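Local coordinates for hypothetical protein (Legionella pneumophila subsp. pneumophila, PDB 4G2A) that is of unknown function but may bind nutrients, joining a large beta-rich region to a helical YARHG domain, at residues Gly146-Val151 and Trp156-Leu161; Leu177-Asn182 and Leu229-Phe234; Thr185-Glu190 and Ser203-Ser208. All coordinates share one frame; numbering follows the deposited sequence.

Contact 1 of 3, residues Gly146-Val151 and Trp156-Leu161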
ATOM      1  N   GLY A 146       3.589   6.598  -4.467  1.00 23.11           N
ATOM      2  CA  GLY A 146       4.400   6.597  -3.260  1.00 23.03           C
ATOM      3  C   GLY A 146       3.782   5.608  -2.285  1.00 29.42           C
ATOM      4  O   GLY A 146       2.710   5.034  -2.553  1.00 29.25           O
ATOM      5  N   ALA A 147       4.462   5.353  -1.163  1.00 26.45           N
ATOM      6  CA  ALA A 147       3.918   4.400  -0.215  1.00 25.81           C
ATOM      7  C   ALA A 147       3.387   5.134   1.007  1.00 29.68           C
ATOM      8  O   ALA A 147       4.156   5.600   1.854  1.00 29.87           O
ATOM      9  CB  ALA A 147       4.955   3.357   0.159  1.00 26.93           C
ATOM     10  N   THR A 148       2.050   5.268   1.053  1.00 24.94           N
ATOM     11  CA  THR A 148       1.279   5.898   2.116  1.00 25.00           C
ATOM     12  C   THR A 148       1.701   5.317   3.478  1.00 30.19           C
ATOM     13  O   THR A 148       1.884   4.106   3.634  1.00 29.67           O
ATOM     14  CB  THR A 148      -0.246   5.735   1.819  1.00 25.60           C
ATOM     15  OG1 THR A 148      -0.514   6.470   0.645  1.00 24.47           O
ATOM     16  CG2 THR A 148      -1.152   6.307   2.901  1.00 21.61           C
ATOM     17  N   TYR A 149       1.868   6.206   4.445  1.00 26.22           N
ATOM     18  CA  TYR A 149       2.231   5.824   5.786  1.00 25.53           C
ATOM     19  C   TYR A 149       1.656   6.858   6.772  1.00 27.54           C
ATOM     20  O   TYR A 149       1.380   7.992   6.395  1.00 25.51           O
ATOM     21  CB  TYR A 149       3.766   5.625   5.919  1.00 26.33           C
ATOM     22  CG  TYR A 149       4.584   6.888   5.765  1.00 27.51           C
ATOM     23  CD1 TYR A 149       5.026   7.307   4.515  1.00 29.36           C
ATOM     24  CD2 TYR A 149       4.942   7.649   6.876  1.00 28.20           C
ATOM     25  CE1 TYR A 149       5.783   8.470   4.368  1.00 30.51           C
ATOM     26  CE2 TYR A 149       5.692   8.814   6.741  1.00 29.43           C
ATOM     27  CZ  TYR A 149       6.123   9.214   5.485  1.00 37.52           C
ATOM     28  OH  TYR A 149       6.873  10.352   5.356  1.00 37.63           O
ATOM     29  N   ASP A 150       1.458   6.456   8.028  1.00 25.56           N
ATOM     30  CA  ASP A 150       0.879   7.363   9.008  1.00 26.23           C
ATOM     31  C   ASP A 150       1.614   7.340  10.358  1.00 29.53           C
ATOM     32  O   ASP A 150       2.525   6.526  10.566  1.00 27.86           O
ATOM     33  CB  ASP A 150      -0.626   7.077   9.199  1.00 27.65           C
ATOM     34  CG  ASP A 150      -0.970   5.668   9.605  1.00 33.34           C
ATOM     35  OD1 ASP A 150      -0.209   5.074  10.417  1.00 34.09           O
ATOM     36  OD2 ASP A 150      -2.066   5.208   9.242  1.00 39.28           O
ATOM     37  N   VAL A 151       1.193   8.254  11.259  1.00 27.40           N
ATOM     38  CA  VAL A 151       1.722   8.499  12.613  1.00 28.82           C
ATOM     39  C   VAL A 151       1.525   7.295  13.583  1.00 35.69           C
ATOM     40  O   VAL A 151       2.041   7.354  14.695  1.00 38.36           O
ATOM     41  CB  VAL A 151       1.141   9.805  13.219  1.00 33.18           C
ATOM     42  CG1 VAL A 151       1.641  11.022  12.443  1.00 32.64           C
ATOM     43  CG2 VAL A 151      -0.393   9.785  13.268  1.00 32.73           C
ATOM     44  N   TRP A 156      -0.154   1.819   4.053  1.00 26.63           N
ATOM     45  CA  TRP A 156      -1.435   1.563   3.400  1.00 25.33           C
ATOM     46  C   TRP A 156      -1.255   1.320   1.911  1.00 29.99           C
ATOM     47  O   TRP A 156      -0.587   2.089   1.223  1.00 29.63           O
ATOM     48  CB  TRP A 156      -2.392   2.739   3.608  1.00 23.18           C
ATOM     49  CG  TRP A 156      -2.920   2.864   5.003  1.00 24.36           C
ATOM     50  CD1 TRP A 156      -2.450   3.678   5.988  1.00 26.82           C
ATOM     51  CD2 TRP A 156      -4.079   2.207   5.544  1.00 24.84           C
ATOM     52  NE1 TRP A 156      -3.212   3.542   7.120  1.00 26.34           N
ATOM     53  CE2 TRP A 156      -4.219   2.641   6.879  1.00 28.46           C
ATOM     54  CE3 TRP A 156      -5.002   1.270   5.030  1.00 26.66           C
ATOM     55  CZ2 TRP A 156      -5.257   2.186   7.713  1.00 28.56           C
ATOM     56  CZ3 TRP A 156      -6.031   0.825   5.853  1.00 28.85           C
ATOM     57  CH2 TRP A 156      -6.139   1.265   7.186  1.00 29.64           C
ATOM     58  N   VAL A 157      -1.851   0.248   1.417  1.00 28.65           N
ATOM     59  CA  VAL A 157      -1.851  -0.076  -0.010  1.00 29.40           C
ATOM     60  C   VAL A 157      -3.331  -0.146  -0.349  1.00 33.28           C
ATOM     61  O   VAL A 157      -4.103  -0.768   0.379  1.00 33.36           O
ATOM     62  CB  VAL A 157      -0.984  -1.308  -0.427  1.00 33.60           C
ATOM     63  CG1 VAL A 157      -1.046  -2.423   0.602  1.00 34.09           C
ATOM     64  CG2 VAL A 157      -1.337  -1.823  -1.817  1.00 33.58           C
ATOM     65  N   ARG A 158      -3.747   0.662  -1.327  1.00 28.68           N
ATOM     66  CA  ARG A 158      -5.157   0.779  -1.668  1.00 27.37           C
ATOM     67  C   ARG A 158      -5.374   0.683  -3.158  1.00 29.17           C
ATOM     68  O   ARG A 158      -4.476   0.954  -3.950  1.00 28.43           O
ATOM     69  CB  ARG A 158      -5.754   2.109  -1.147  1.00 24.51           C
ATOM     70  CG  ARG A 158      -5.223   2.628   0.182  1.00 26.92           C
ATOM     71  CD  ARG A 158      -5.837   3.969   0.455  1.00 25.41           C
ATOM     72  NE  ARG A 158      -5.093   4.798   1.410  1.00 22.79           N
ATOM     73  CZ  ARG A 158      -5.295   4.800   2.726  1.00 37.18           C
ATOM     74  NH1 ARG A 158      -6.184   3.972   3.271  1.00 22.87           N
ATOM     75  NH2 ARG A 158      -4.619   5.631   3.506  1.00 27.63           N
ATOM     76  N   TYR A 159      -6.598   0.315  -3.529  1.00 26.63           N
ATOM     77  CA  TYR A 159      -7.076   0.195  -4.903  1.00 24.95           C
ATOM     78  C   TYR A 159      -8.593   0.356  -4.908  1.00 27.66           C
ATOM     79  O   TYR A 159      -9.270  -0.407  -4.223  1.00 26.57           O
ATOM     80  CB  TYR A 159      -6.652  -1.142  -5.517  1.00 24.65           C
ATOM     81  CG  TYR A 159      -6.709  -1.158  -7.027  1.00 25.01           C
ATOM     82  CD1 TYR A 159      -7.898  -1.436  -7.696  1.00 25.23           C
ATOM     83  CD2 TYR A 159      -5.583  -0.855  -7.791  1.00 25.23           C
ATOM     84  CE1 TYR A 159      -7.963  -1.431  -9.082  1.00 24.33           C
ATOM     85  CE2 TYR A 159      -5.633  -0.866  -9.183  1.00 26.50           C
ATOM     86  CZ  TYR A 159      -6.824  -1.172  -9.824  1.00 32.09           C
ATOM     87  OH  TYR A 159      -6.891  -1.195 -11.197  1.00 34.88           O
ATOM     88  N   VAL A 160      -9.121   1.357  -5.665  1.00 23.37           N
ATOM     89  CA  VAL A 160     -10.561   1.619  -5.761  1.00 23.30           C
ATOM     90  C   VAL A 160     -11.215   0.599  -6.721  1.00 28.70           C
ATOM     91  O   VAL A 160     -10.881   0.540  -7.903  1.00 27.87           O
ATOM     92  CB  VAL A 160     -10.892   3.077  -6.146  1.00 25.90           C
ATOM     93  CG1 VAL A 160     -12.400   3.277  -6.311  1.00 26.08           C
ATOM     94  CG2 VAL A 160     -10.321   4.059  -5.117  1.00 24.49           C
ATOM     95  N   LEU A 161     -12.160  -0.193  -6.173  1.00 26.27           N
ATOM     96  CA  LEU A 161     -12.882  -1.259  -6.849  1.00 26.42           C
ATOM     97  C   LEU A 161     -14.392  -1.013  -6.890  1.00 32.21           C
ATOM     98  O   LEU A 161     -15.047  -1.579  -7.761  1.00 33.47           O
ATOM     99  CB  LEU A 161     -12.602  -2.597  -6.133  1.00 26.53           C
ATOM    100  CG  LEU A 161     -11.172  -3.179  -6.278  1.00 30.75           C
ATOM    101  CD1 LEU A 161     -10.925  -4.309  -5.271  1.00 31.46           C
ATOM    102  CD2 LEU A 161     -10.905  -3.667  -7.684  1.00 30.67           C
TER
HETATM  103  O   HOH W   1       2.058   1.952   1.758  1.00 22.79           O
HETATM  104  O   HOH W   2      -3.138   5.791  -0.498  1.00 47.89           O
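D150 and W156 meet through a side-chain hydrogen bond: the indole NE1 of W156 gives its hydrogen to OD2 of D150 at 2.9 Å, with an N-H...O angle of 155°. The oxygen sits at the ring's edge and in the indole plane, but the donor reaches it from above the carboxylate plane, 40° out of it. Beside this pair T148 lies against W156 with its methyl, CG2 resting 3.8 Å from W156 CB. The same CG2 also meets the guanidinium of R158, 3.6 Å from NH2, so one methyl touches both side chains. The backbones are tied by W156 N donating to T148 O at 3.1 Å. That carbonyl has a second donor in water 1, which bridges to W156 O at 2.7 Å.

Around this first shell lie the rest of R158, a second water and the loop. R158, extended from CG to NE, folds back along its own strand until NH1 stands 3.3 Å above one face of the W156 ring, toward the rim, while W156 CB lies over the centre of the guanidinium. Water 2 accepts from R158 NE at 2.9 Å and is also bonded to T148 OG1, whose other partner is the backbone N of G7. D150 turns CG between its backbone N and carbonyl carbon (chi1 57°), and its other oxygen, OD1, receives the backbone N-H groups of M152 and Y154. The bond to M152 closes an Asx turn, so one carboxylate holds the connecting loop with OD1 and the indole with OD2.

Together these contacts join the end of strand 136-150 to the start of strand 155-160: a beta hairpin whose short loop is braced by an Asx turn.

Contact 2 of 3, residues Leu177-Asn182 and Leu229-Phe234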
ATOM      1  N   LEU A 177      -6.315 -10.098  -7.501  1.00 33.26           N
ATOM      2  CA  LEU A 177      -5.547  -9.038  -6.852  1.00 33.40           C
ATOM      3  C   LEU A 177      -4.356  -9.607  -6.105  1.00 33.69           C
ATOM      4  O   LEU A 177      -4.493 -10.568  -5.342  1.00 33.84           O
ATOM      5  CB  LEU A 177      -6.423  -8.205  -5.890  1.00 34.38           C
ATOM      6  CG  LEU A 177      -7.735  -7.650  -6.460  1.00 40.87           C
ATOM      7  CD1 LEU A 177      -8.890  -7.931  -5.512  1.00 42.37           C
ATOM      8  CD2 LEU A 177      -7.609  -6.162  -6.745  1.00 43.24           C
ATOM      9  N   GLU A 178      -3.192  -8.993  -6.296  1.00 28.38           N
ATOM     10  CA  GLU A 178      -1.995  -9.474  -5.621  1.00 28.50           C
ATOM     11  C   GLU A 178      -1.160  -8.302  -5.098  1.00 31.25           C
ATOM     12  O   GLU A 178      -0.758  -7.436  -5.880  1.00 29.88           O
ATOM     13  CB  GLU A 178      -1.183 -10.364  -6.580  1.00 30.44           C
ATOM     14  CG  GLU A 178      -0.099 -11.208  -5.930  1.00 43.04           C
ATOM     15  CD  GLU A 178       0.713 -12.054  -6.898  1.00 66.89           C
ATOM     16  OE1 GLU A 178       1.023 -11.564  -8.008  1.00 54.00           O
ATOM     17  OE2 GLU A 178       1.056 -13.204  -6.538  1.00 71.98           O
ATOM     18  N   VAL A 179      -0.912  -8.282  -3.760  1.00 26.93           N
ATOM     19  CA  VAL A 179      -0.049  -7.287  -3.106  1.00 25.43           C
ATOM     20  C   VAL A 179       1.247  -7.998  -2.672  1.00 30.95           C
ATOM     21  O   VAL A 179       1.192  -9.037  -2.008  1.00 30.83           O
ATOM     22  CB  VAL A 179      -0.738  -6.544  -1.956  1.00 28.10           C
ATOM     23  CG1 VAL A 179       0.260  -5.631  -1.229  1.00 27.97           C
ATOM     24  CG2 VAL A 179      -1.931  -5.741  -2.479  1.00 26.46           C
ATOM     25  N   ILE A 180       2.395  -7.489  -3.154  1.00 29.38           N
ATOM     26  CA  ILE A 180       3.744  -8.055  -2.964  1.00 29.91           C
ATOM     27  C   ILE A 180       4.661  -6.973  -2.401  1.00 31.61           C
ATOM     28  O   ILE A 180       5.304  -6.258  -3.167  1.00 29.21           O
ATOM     29  CB  ILE A 180       4.324  -8.653  -4.295  1.00 33.69           C
ATOM     30  CG1 ILE A 180       3.290  -9.506  -5.023  1.00 35.60           C
ATOM     31  CG2 ILE A 180       5.640  -9.441  -4.066  1.00 33.61           C
ATOM     32  CD1 ILE A 180       3.428  -9.479  -6.503  1.00 46.84           C
ATOM     33  N   PRO A 181       4.774  -6.881  -1.062  1.00 29.51           N
ATOM     34  CA  PRO A 181       5.603  -5.814  -0.467  1.00 28.66           C
ATOM     35  C   PRO A 181       7.103  -5.908  -0.776  1.00 32.79           C
ATOM     36  O   PRO A 181       7.777  -4.876  -0.794  1.00 31.91           O
ATOM     37  CB  PRO A 181       5.343  -5.970   1.032  1.00 30.09           C
ATOM     38  CG  PRO A 181       4.019  -6.666   1.126  1.00 34.61           C
ATOM     39  CD  PRO A 181       4.033  -7.626  -0.020  1.00 30.81           C
ATOM     40  N   ASN A 182       7.631  -7.137  -0.988  1.00 29.23           N
ATOM     41  CA  ASN A 182       9.042  -7.402  -1.270  1.00 29.16           C
ATOM     42  C   ASN A 182       9.946  -7.107  -0.053  1.00 33.18           C
ATOM     43  O   ASN A 182      11.166  -6.958  -0.198  1.00 34.03           O
ATOM     44  CB  ASN A 182       9.514  -6.649  -2.513  1.00 27.34           C
ATOM     45  CG  ASN A 182       8.969  -7.255  -3.771  1.00 36.09           C
ATOM     46  OD1 ASN A 182       9.081  -8.453  -4.003  1.00 40.05           O
ATOM     47  ND2 ASN A 182       8.370  -6.451  -4.609  1.00 22.15           N
ATOM     48  N   LEU A 229      -9.998  -2.264  -2.314  1.00 30.51           N
ATOM     49  CA  LEU A 229      -8.854  -2.934  -1.734  1.00 30.41           C
ATOM     50  C   LEU A 229      -8.309  -1.992  -0.663  1.00 30.19           C
ATOM     51  O   LEU A 229      -8.020  -0.817  -0.928  1.00 28.08           O
ATOM     52  CB  LEU A 229      -7.775  -3.322  -2.764  1.00 31.23           C
ATOM     53  CG  LEU A 229      -6.399  -3.668  -2.173  1.00 35.58           C
ATOM     54  CD1 LEU A 229      -6.461  -4.942  -1.399  1.00 35.54           C
ATOM     55  CD2 LEU A 229      -5.388  -3.798  -3.231  1.00 39.04           C
ATOM     56  N   SER A 230      -8.270  -2.490   0.557  1.00 27.18           N
ATOM     57  CA  SER A 230      -7.766  -1.768   1.708  1.00 26.48           C
ATOM     58  C   SER A 230      -6.887  -2.717   2.475  1.00 31.70           C
ATOM     59  O   SER A 230      -7.372  -3.692   3.051  1.00 31.55           O
ATOM     60  CB  SER A 230      -8.913  -1.235   2.562  1.00 28.87           C
ATOM     61  OG  SER A 230      -8.401  -0.497   3.659  1.00 36.39           O
ATOM     62  N   LEU A 231      -5.579  -2.493   2.404  1.00 29.37           N
ATOM     63  CA  LEU A 231      -4.627  -3.353   3.085  1.00 30.07           C
ATOM     64  C   LEU A 231      -3.642  -2.509   3.880  1.00 33.23           C
ATOM     65  O   LEU A 231      -2.884  -1.702   3.338  1.00 31.29           O
ATOM     66  CB  LEU A 231      -3.924  -4.283   2.076  1.00 30.56           C
ATOM     67  CG  LEU A 231      -2.995  -5.364   2.616  1.00 35.81           C
ATOM     68  CD1 LEU A 231      -3.755  -6.392   3.445  1.00 35.56           C
ATOM     69  CD2 LEU A 231      -2.281  -6.060   1.477  1.00 37.56           C
ATOM     70  N   CYS A 232      -3.714  -2.685   5.184  1.00 32.05           N
ATOM     71  CA  CYS A 232      -2.889  -2.024   6.176  1.00 33.67           C
ATOM     72  C   CYS A 232      -1.769  -2.990   6.639  1.00 33.58           C
ATOM     73  O   CYS A 232      -2.057  -4.094   7.131  1.00 32.19           O
ATOM     74  CB  CYS A 232      -3.764  -1.570   7.336  1.00 36.63           C
ATOM     75  SG  CYS A 232      -2.914  -0.502   8.506  1.00 42.07           S
ATOM     76  N   LEU A 233      -0.504  -2.582   6.454  1.00 27.42           N
ATOM     77  CA  LEU A 233       0.668  -3.419   6.758  1.00 27.01           C
ATOM     78  C   LEU A 233       1.665  -2.794   7.693  1.00 33.04           C
ATOM     79  O   LEU A 233       1.835  -1.570   7.708  1.00 33.40           O
ATOM     80  CB  LEU A 233       1.439  -3.758   5.464  1.00 25.84           C
ATOM     81  CG  LEU A 233       0.733  -4.550   4.369  1.00 28.64           C
ATOM     82  CD1 LEU A 233       1.614  -4.639   3.131  1.00 27.42           C
ATOM     83  CD2 LEU A 233       0.340  -5.929   4.851  1.00 30.29           C
ATOM     84  N   PHE A 234       2.393  -3.654   8.418  1.00 29.23           N
ATOM     85  CA  PHE A 234       3.518  -3.239   9.235  1.00 28.98           C
ATOM     86  C   PHE A 234       4.771  -3.701   8.533  1.00 33.58           C
ATOM     87  O   PHE A 234       4.849  -4.852   8.134  1.00 33.63           O
ATOM     88  CB  PHE A 234       3.461  -3.802  10.682  1.00 31.51           C
ATOM     89  CG  PHE A 234       2.810  -2.919  11.718  1.00 32.57           C
ATOM     90  CD1 PHE A 234       3.324  -1.658  12.006  1.00 35.21           C
ATOM     91  CD2 PHE A 234       1.715  -3.369  12.445  1.00 35.21           C
ATOM     92  CE1 PHE A 234       2.714  -0.841  12.955  1.00 36.34           C
ATOM     93  CE2 PHE A 234       1.106  -2.554  13.398  1.00 38.15           C
ATOM     94  CZ  PHE A 234       1.611  -1.294  13.648  1.00 36.21           C
TER
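The ring of P181 is met at its CG corner by L233 CD1, 3.7 Å away, the two side chains standing at about a right angle. The aromatic ring of F234, next along, belongs to the other side of its strand, where it meets Y154 with the planes about 75° apart. The arrangement is face-to-face packing of two beta layers, as in a beta sandwich: strand 174-180 and strand 229-235 are not hydrogen-bonded neighbours, and V179 and L231 keep their CA atoms 8.6 Å apart. L229, L231 and L233, alternate residues of one strand, point into the interface, while V179 and P181 point toward them from the facing segment.

V179 and L231 reach for each other tip to tip. L231 carries CG anti to its own backbone N (chi1 -174°), which extends the side chain across the gap. L229 reaches V179 at a slant, its CD2 lying 4.0 Å from V179 CG2. The packing is wholly apolar and all five touching residues are buried. W218 and Y216 of strand 215-220 add aromatic cover, W218 against L229 and Y216 against L233, and Y159 lies against L229 from the strand alongside. At the middle of the contact L231 CD2 sits against the valine fork, 3.7 Å from V179 CG1 and 3.8 Å from V179 CB.

Contact 3 of 3, residues Thr185-Glu190 and Ser203-Ser208. With SO4 (sulfate ion), chain O; SO4 (sulfate ion), chain H; SO4 (sulfate ion), chain G; SO4 (sulfate ion), chain F.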
ATOM      1  N   THR A 185       6.574  -8.433   6.216  1.00 25.44           N
ATOM      2  CA  THR A 185       5.424  -7.680   6.719  1.00 24.18           C
ATOM      3  C   THR A 185       4.504  -8.539   7.571  1.00 29.02           C
ATOM      4  O   THR A 185       4.587  -9.767   7.579  1.00 29.18           O
ATOM      5  CB  THR A 185       4.547  -7.068   5.556  1.00 28.88           C
ATOM      6  OG1 THR A 185       3.987  -8.121   4.785  1.00 26.60           O
ATOM      7  CG2 THR A 185       5.299  -6.104   4.655  1.00 23.34           C
ATOM      8  N   ARG A 186       3.611  -7.858   8.264  1.00 26.88           N
ATOM      9  CA  ARG A 186       2.481  -8.361   9.038  1.00 27.74           C
ATOM     10  C   ARG A 186       1.299  -7.435   8.797  1.00 32.38           C
ATOM     11  O   ARG A 186       1.502  -6.241   8.535  1.00 30.40           O
ATOM     12  CB  ARG A 186       2.797  -8.424  10.554  1.00 27.21           C
ATOM     13  CG  ARG A 186       3.576  -9.653  11.014  1.00 33.34           C
ATOM     14  CD  ARG A 186       2.898 -10.946  10.600  1.00 35.19           C
ATOM     15  NE  ARG A 186       3.664 -12.137  10.961  1.00 26.34           N
ATOM     16  CZ  ARG A 186       4.625 -12.674  10.222  1.00 37.94           C
ATOM     17  NH1 ARG A 186       5.005 -12.096   9.087  1.00 23.64           N
ATOM     18  NH2 ARG A 186       5.252 -13.767  10.635  1.00 31.10           N
ATOM     19  N   LEU A 187       0.066  -7.955   8.909  1.00 31.09           N
ATOM     20  CA  LEU A 187      -1.118  -7.102   8.837  1.00 30.89           C
ATOM     21  C   LEU A 187      -1.184  -6.307  10.123  1.00 36.17           C
ATOM     22  O   LEU A 187      -0.817  -6.849  11.168  1.00 34.52           O
ATOM     23  CB  LEU A 187      -2.416  -7.929   8.682  1.00 31.58           C
ATOM     24  CG  LEU A 187      -2.547  -8.837   7.502  1.00 36.82           C
ATOM     25  CD1 LEU A 187      -3.799  -9.693   7.633  1.00 38.33           C
ATOM     26  CD2 LEU A 187      -2.557  -8.059   6.227  1.00 38.20           C
ATOM     27  N   CYS A 188      -1.695  -5.067  10.086  1.00 35.83           N
ATOM     28  CA  CYS A 188      -1.856  -4.298  11.318  1.00 37.80           C
ATOM     29  C   CYS A 188      -2.961  -4.923  12.173  1.00 42.57           C
ATOM     30  O   CYS A 188      -2.933  -4.772  13.383  1.00 43.77           O
ATOM     31  CB  CYS A 188      -2.131  -2.831  11.022  1.00 39.33           C
ATOM     32  SG  CYS A 188      -0.914  -2.061   9.919  1.00 43.47           S
ATOM     33  N   SER A 189      -3.888  -5.679  11.555  1.00 38.74           N
ATOM     34  CA  SER A 189      -4.947  -6.437  12.229  1.00 39.22           C
ATOM     35  C   SER A 189      -4.365  -7.711  12.928  1.00 45.94           C
ATOM     36  O   SER A 189      -5.060  -8.319  13.754  1.00 48.32           O
ATOM     37  CB  SER A 189      -6.059  -6.814  11.242  1.00 40.36           C
ATOM     38  OG  SER A 189      -5.654  -7.718  10.226  1.00 42.18           O
ATOM     39  N   GLU A 190      -3.104  -8.106  12.601  1.00 41.24           N
ATOM     40  CA  GLU A 190      -2.400  -9.235  13.244  1.00 42.42           C
ATOM     41  C   GLU A 190      -1.564  -8.738  14.478  1.00 49.50           C
ATOM     42  O   GLU A 190      -1.126  -9.553  15.291  1.00 50.11           O
ATOM     43  CB  GLU A 190      -1.477  -9.972  12.249  1.00 43.13           C
ATOM     44  CG  GLU A 190      -2.189 -10.762  11.159  1.00 49.69           C
ATOM     45  CD  GLU A 190      -1.278 -11.467  10.168  1.00 65.54           C
ATOM     46  OE1 GLU A 190      -0.441 -10.788   9.532  1.00 35.65           O
ATOM     47  OE2 GLU A 190      -1.418 -12.701  10.007  1.00 76.70           O
ATOM     48  N   SER A 203     -13.396  -9.255   1.003  1.00 33.29           N
ATOM     49  CA  SER A 203     -13.275 -10.583   1.631  1.00 34.34           C
ATOM     50  C   SER A 203     -12.492 -11.541   0.714  1.00 35.90           C
ATOM     51  O   SER A 203     -12.409 -11.313  -0.492  1.00 31.38           O
ATOM     52  CB  SER A 203     -14.658 -11.186   1.914  1.00 40.94           C
ATOM     53  OG  SER A 203     -15.516 -10.327   2.651  1.00 56.14           O
ATOM     54  N   GLY A 204     -11.960 -12.614   1.289  1.00 36.01           N
ATOM     55  CA  GLY A 204     -11.295 -13.675   0.535  1.00 35.64           C
ATOM     56  C   GLY A 204      -9.796 -13.616   0.378  1.00 37.11           C
ATOM     57  O   GLY A 204      -9.258 -14.291  -0.497  1.00 37.42           O
HETATM   58  N   MSE A 205      -9.109 -12.850   1.210  1.00 31.83           N
HETATM   59  CA  MSE A 205      -7.656 -12.777   1.124  1.00 31.66           C
HETATM   60  C   MSE A 205      -6.971 -14.017   1.723  1.00 37.45           C
HETATM   61  O   MSE A 205      -7.375 -14.533   2.772  1.00 38.50           O
HETATM   62  CB  MSE A 205      -7.132 -11.522   1.824  1.00 33.24           C
HETATM   63  CG  MSE A 205      -5.667 -11.244   1.555  1.00 40.20           C
HETATM   64 SE   MSE A 205      -4.938  -9.966   2.831  0.75 48.76          SE
HETATM   65  CE  MSE A 205      -4.731 -11.196   4.343  1.00 46.10           C
ATOM     66  N   SER A 206      -5.935 -14.488   1.028  1.00 33.30           N
ATOM     67  CA  SER A 206      -5.067 -15.562   1.477  1.00 33.89           C
ATOM     68  C   SER A 206      -3.631 -15.003   1.557  1.00 35.67           C
ATOM     69  O   SER A 206      -3.298 -14.040   0.870  1.00 32.12           O
ATOM     70  CB  SER A 206      -5.167 -16.791   0.574  1.00 38.15           C
ATOM     71  OG  SER A 206      -5.151 -16.451  -0.803  1.00 52.36           O
ATOM     72  N   ILE A 207      -2.819 -15.568   2.443  1.00 34.26           N
ATOM     73  CA  ILE A 207      -1.428 -15.165   2.645  1.00 33.76           C
ATOM     74  C   ILE A 207      -0.564 -16.301   2.090  1.00 38.93           C
ATOM     75  O   ILE A 207      -0.761 -17.462   2.443  1.00 39.22           O
ATOM     76  CB  ILE A 207      -1.145 -14.850   4.154  1.00 36.24           C
ATOM     77  CG1 ILE A 207      -1.888 -13.590   4.610  1.00 35.76           C
ATOM     78  CG2 ILE A 207       0.346 -14.728   4.438  1.00 36.71           C
ATOM     79  CD1 ILE A 207      -2.256 -13.544   6.109  1.00 44.57           C
ATOM     80  N   SER A 208       0.379 -15.957   1.227  1.00 35.68           N
ATOM     81  CA  SER A 208       1.298 -16.913   0.612  1.00 35.98           C
ATOM     82  C   SER A 208       2.738 -16.433   0.813  1.00 38.62           C
ATOM     83  O   SER A 208       2.963 -15.227   0.900  1.00 37.17           O
ATOM     84  CB  SER A 208       0.971 -17.046  -0.873  1.00 38.79           C
ATOM     85  OG  SER A 208       1.782 -18.006  -1.524  1.00 48.99           O
TER
HETATM   86  S   SO4 O 414     -12.621 -12.327   5.068  0.60 80.40           S
HETATM   87  O1  SO4 O 414     -11.932 -13.182   4.103  0.60 78.85           O
HETATM   88  O2  SO4 O 414     -12.173 -12.655   6.414  0.60 81.11           O
HETATM   89  O3  SO4 O 414     -12.321 -10.926   4.808  0.60 80.90           O
HETATM   90  O4  SO4 O 414     -14.068 -12.548   4.974  0.60 81.03           O
HETATM   91  S   SO4 H 407       7.215 -14.762   7.894  1.00 74.90           S
HETATM   92  O1  SO4 H 407       7.734 -13.389   7.815  1.00 76.28           O
HETATM   93  O2  SO4 H 407       7.251 -15.197   9.297  1.00 76.52           O
HETATM   94  O3  SO4 H 407       5.843 -14.811   7.399  1.00 75.89           O
HETATM   95  O4  SO4 H 407       8.034 -15.661   7.086  1.00 72.00           O
HETATM   96  S   SO4 G 406       4.266 -13.980  14.169  1.00118.11           S
HETATM   97  O1  SO4 G 406       5.695 -14.102  13.861  1.00117.79           O
HETATM   98  O2  SO4 G 406       3.973 -14.642  15.438  1.00118.55           O
HETATM   99  O3  SO4 G 406       3.899 -12.564  14.275  1.00117.88           O
HETATM  100  O4  SO4 G 406       3.484 -14.612  13.109  1.00118.43           O
HETATM  101  S   SO4 F 405       1.782 -21.069   0.949  1.00 84.99           S
HETATM  102  O1  SO4 F 405       3.068 -20.448   0.608  1.00 82.75           O
HETATM  103  O2  SO4 F 405       1.436 -20.734   2.325  1.00 84.54           O
HETATM  104  O3  SO4 F 405       0.716 -20.582   0.058  1.00 85.43           O
HETATM  105  O4  SO4 F 405       1.894 -22.525   0.803  1.00 87.31           O
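Selenomethionine M205, the labelled form of methionine, meets L187 methyl to methyl: its CE lies 3.7 Å from L187 CD1, with the side chains tip to tip. The contact is consistent with packing between two layers of a beta-sandwich-like body, near its surface. Strand 185-187 pairs with strand 229-235 and strand 206-208 with strand 215-220, so their side chains meet without a shared strand pairing. The M205 side chain is extended through chi1 and chi2 and turns at the CG-SE bond (chi3 78°), which brings CE onto the leucine. I207 adds a looser contact, its CD1 4.4 Å from L187 CD1; E190 comes to it from the opposite direction, OE2 4.1 Å from that I207 CD1.

E190 is set by a type I turn over residues 187-190, in which its N bonds to L187 O. Its carboxylate folds back to the start of the same turn: L187 N donates to OE1 at 2.9 Å, nearly straight at 171°, on the anti lone pair. R214 forms a salt bridge with the same oxygen.

Sulfate ions, probably from the crystallisation liquor, occupy the margins. One accepts from G204 N and another from S208 OG. R186, bent at chi2, gives NH1 to T185 O and offers the edge of its guanidinium to two more. The shortest of these sulfate bonds runs from R186 NH2 to O2 of the chain H sulfate, 2.8 Å at 168°.

Strand 229-235 is the common element. On one flank it pairs with strand 155-160 of contact 1, through probable hydrogen bonds from L229 N to Y159 O (2.8 Å) and from V157 N to L231 O (2.9 Å). On its other flank it pairs with strand 185-187 of contact 3, F234 N lying 2.7 Å from R186 O, and the C188-C232 disulfide joins segment 185-190 to strand 229-235. Contact 2 thus lies between the others, its centre 9 Å from contact 1 and 8 Å from contact 3, whereas contacts 1 and 3 come no nearer than about 6 Å between atoms. Contact 3, which carries the sulfates, is nested in the loop closed by contact 2.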